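Local atomic coordinates of superantigen-like protein SSL10 (PDB entry 6LWT), a protein that probably blocks classical complement activation by binding the Fc region of human IgG, and probably hinders plasma clotting by interacting with prothrombin and a coagulation factor. Residues K120-Y125 with I145-L150. Numbering follows the deposited sequence.
Sequences KGYPYY and IEKYGL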
loop_
_atom_site.group_PDB
_atom_site.type_symbol
_atom_site.label_atom_id
_atom_site.label_comp_id
_atom_site.label_asym_id
_atom_site.label_seq_id
_atom_site.Cartn_x
_atom_site.Cartn_y
_atom_site.Cartn_z
ATOM N N LYS A 120 22.741 0.614 -3.353
ATOM C CA LYS A 120 22.432 0.652 -4.780
ATOM C C LYS A 120 21.090 1.355 -4.949
ATOM O O LYS A 120 20.122 1.024 -4.241
ATOM C CB LYS A 120 22.389 -0.766 -5.352
ATOM C CG LYS A 120 22.127 -0.825 -6.844
ATOM C CD LYS A 120 22.057 -2.253 -7.396
ATOM C CE LYS A 120 21.822 -2.205 -8.909
ATOM N NZ LYS A 120 21.727 -3.543 -9.544
ATOM N N GLY A 121 21.047 2.325 -5.868
ATOM C CA GLY A 121 19.829 3.040 -6.204
ATOM C C GLY A 121 19.400 2.745 -7.625
ATOM O O GLY A 121 20.242 2.651 -8.520
ATOM N N TYR A 122 18.097 2.645 -7.848
ATOM C CA TYR A 122 17.555 2.418 -9.191
ATOM C C TYR A 122 16.119 2.940 -9.283
ATOM O O TYR A 122 15.453 3.108 -8.249
ATOM C CB TYR A 122 17.644 0.932 -9.564
ATOM C CG TYR A 122 17.039 0.007 -8.553
ATOM C CD1 TYR A 122 15.678 -0.356 -8.621
ATOM C CD2 TYR A 122 17.808 -0.502 -7.515
ATOM C CE1 TYR A 122 15.114 -1.210 -7.672
ATOM C CE2 TYR A 122 17.261 -1.349 -6.564
ATOM C CZ TYR A 122 15.920 -1.697 -6.636
ATOM O OH TYR A 122 15.434 -2.541 -5.652
ATOM N N PRO A 123 15.638 3.235 -10.511
ATOM C CA PRO A 123 14.281 3.734 -10.631
ATOM C C PRO A 123 13.209 2.713 -10.249
ATOM O O PRO A 123 13.336 1.522 -10.527
ATOM C CB PRO A 123 14.155 4.119 -12.121
ATOM C CG PRO A 123 15.540 4.246 -12.622
ATOM C CD PRO A 123 16.365 3.319 -11.792
ATOM N N TYR A 124 12.178 3.218 -9.586
ATOM C CA TYR A 124 11.022 2.438 -9.167
ATOM C C TYR A 124 9.825 3.108 -9.807
ATOM O O TYR A 124 9.575 4.276 -9.547
ATOM C CB TYR A 124 10.872 2.456 -7.649
ATOM C CG TYR A 124 9.666 1.683 -7.211
ATOM C CD1 TYR A 124 9.693 0.291 -7.159
ATOM C CD2 TYR A 124 8.460 2.341 -6.934
ATOM C CE1 TYR A 124 8.562 -0.435 -6.795
ATOM C CE2 TYR A 124 7.323 1.631 -6.586
ATOM C CZ TYR A 124 7.377 0.246 -6.507
ATOM O OH TYR A 124 6.236 -0.452 -6.153
ATOM N N TYR A 125 9.119 2.381 -10.675
ATOM C CA TYR A 125 8.121 2.988 -11.542
ATOM C C TYR A 125 6.731 2.945 -10.922
ATOM O O TYR A 125 6.344 1.947 -10.318
ATOM C CB TYR A 125 8.131 2.314 -12.928
ATOM C CG TYR A 125 9.460 2.465 -13.618
ATOM C CD1 TYR A 125 9.821 3.670 -14.215
ATOM C CD2 TYR A 125 10.376 1.412 -13.646
ATOM C CE1 TYR A 125 11.057 3.820 -14.832
ATOM C CE2 TYR A 125 11.613 1.551 -14.259
ATOM C CZ TYR A 125 11.946 2.754 -14.849
ATOM O OH TYR A 125 13.173 2.901 -15.438
ATOM N N ILE A 145 10.326 -8.380 -0.789
ATOM C CA ILE A 145 10.165 -9.824 -0.528
ATOM C C ILE A 145 10.738 -10.620 -1.698
ATOM O O ILE A 145 11.586 -11.502 -1.501
ATOM C CB ILE A 145 8.679 -10.212 -0.297
ATOM C CG1 ILE A 145 8.193 -9.667 1.052
ATOM C CG2 ILE A 145 8.518 -11.739 -0.327
ATOM C CD1 ILE A 145 6.691 -9.560 1.190
ATOM N N GLU A 146 10.282 -10.285 -2.902
ATOM C CA GLU A 146 10.678 -10.989 -4.110
ATOM C C GLU A 146 12.145 -10.790 -4.471
ATOM O O GLU A 146 12.799 -11.739 -4.883
ATOM C CB GLU A 146 9.806 -10.588 -5.306
ATOM C CG GLU A 146 8.361 -11.027 -5.153
ATOM C CD GLU A 146 7.444 -10.491 -6.238
ATOM O OE1 GLU A 146 7.920 -9.847 -7.201
ATOM O OE2 GLU A 146 6.230 -10.739 -6.133
ATOM N N LYS A 147 12.657 -9.570 -4.344
ATOM C CA LYS A 147 14.048 -9.293 -4.766
ATOM C C LYS A 147 15.098 -9.618 -3.725
ATOM O O LYS A 147 16.171 -10.120 -4.063
ATOM C CB LYS A 147 14.227 -7.834 -5.224
ATOM C CG LYS A 147 14.562 -7.676 -6.697
ATOM C CD LYS A 147 15.434 -6.453 -6.918
ATOM C CE LYS A 147 15.567 -6.150 -8.402
ATOM N NZ LYS A 147 16.539 -5.044 -8.630
ATOM N N TYR A 148 14.817 -9.314 -2.466
ATOM C CA TYR A 148 15.828 -9.391 -1.404
ATOM C C TYR A 148 15.498 -10.362 -0.275
ATOM O O TYR A 148 16.275 -10.479 0.693
ATOM C CB TYR A 148 16.093 -7.988 -0.838
ATOM C CG TYR A 148 16.422 -6.965 -1.904
ATOM C CD1 TYR A 148 17.577 -7.086 -2.671
ATOM C CD2 TYR A 148 15.581 -5.877 -2.163
ATOM C CE1 TYR A 148 17.887 -6.159 -3.665
ATOM C CE2 TYR A 148 15.887 -4.945 -3.155
ATOM C CZ TYR A 148 17.052 -5.090 -3.901
ATOM O OH TYR A 148 17.382 -4.188 -4.891
ATOM N N GLY A 149 14.354 -11.031 -0.373
ATOM C CA GLY A 149 13.965 -12.035 0.625
ATOM C C GLY A 149 13.410 -11.477 1.912
ATOM O O GLY A 149 13.407 -12.184 2.937
ATOM N N LEU A 150 12.908 -10.228 1.898
ATOM C CA LEU A 150 12.321 -9.661 3.109
ATOM C C LEU A 150 11.271 -10.623 3.664
ATOM O O LEU A 150 10.441 -11.107 2.906
ATOM C CB LEU A 150 11.650 -8.320 2.830
ATOM C CG LEU A 150 10.921 -7.642 3.988
ATOM C CD1 LEU A 150 11.878 -7.133 5.046
ATOM C CD2 LEU A 150 10.091 -6.488 3.427
#
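In Tyr122 a chi1 of 53° tucks the ring between its own N and C, while in Tyr148 a chi1 of -52° turns the ring away from its own C. These two torsions send the phenols toward each other from opposite directions, one from strand 120-123, the other from the last turn of helix 133-148. Their hydroxyls meet in a hydrogen bond, Tyr122 OH to Tyr148 OH at 2.7 Å, in which either may be the donor; the position of Tyr122 OH is somewhat less certain. Each oxygen lies at the edge of the other ring, near its plane, and Tyr148 OH also comes within 3.3 Å of Tyr122 CE2. Tyrosine suits both places: each ring carries its hydroxyl far enough from the backbone for the pair to span the gap between strand and helix, and each hydroxyl can donate or accept a hydrogen bond. This is the helix-over-sheet packing of the beta-grasp domain of staphylococcal toxins, at edge strand 120-123, which pairs antiparallel with strand 106-110; Ile109 of that inner strand touches both tyrosines. Lys147 runs alongside the Tyr148 ring, with a kink at its second torsion, and lays NZ over one face of the Tyr122 ring, 4.3 Å from the centroid and 25° off the normal. This cation-pi contact uses the flexible reach of lysine; Lys147 CB meanwhile sits over one face of the Tyr148 ring, 3.8 Å above the plane. Lys120 NZ lies 5.5 Å from Lys147 NZ, so the two like charges probably disfavour each other mildly. The helix ends with Tyr148, and Gly149 follows with a positive phi, which glycine tolerates readily; a weak bond from Gly149 N to Ile145 O spans this final turn.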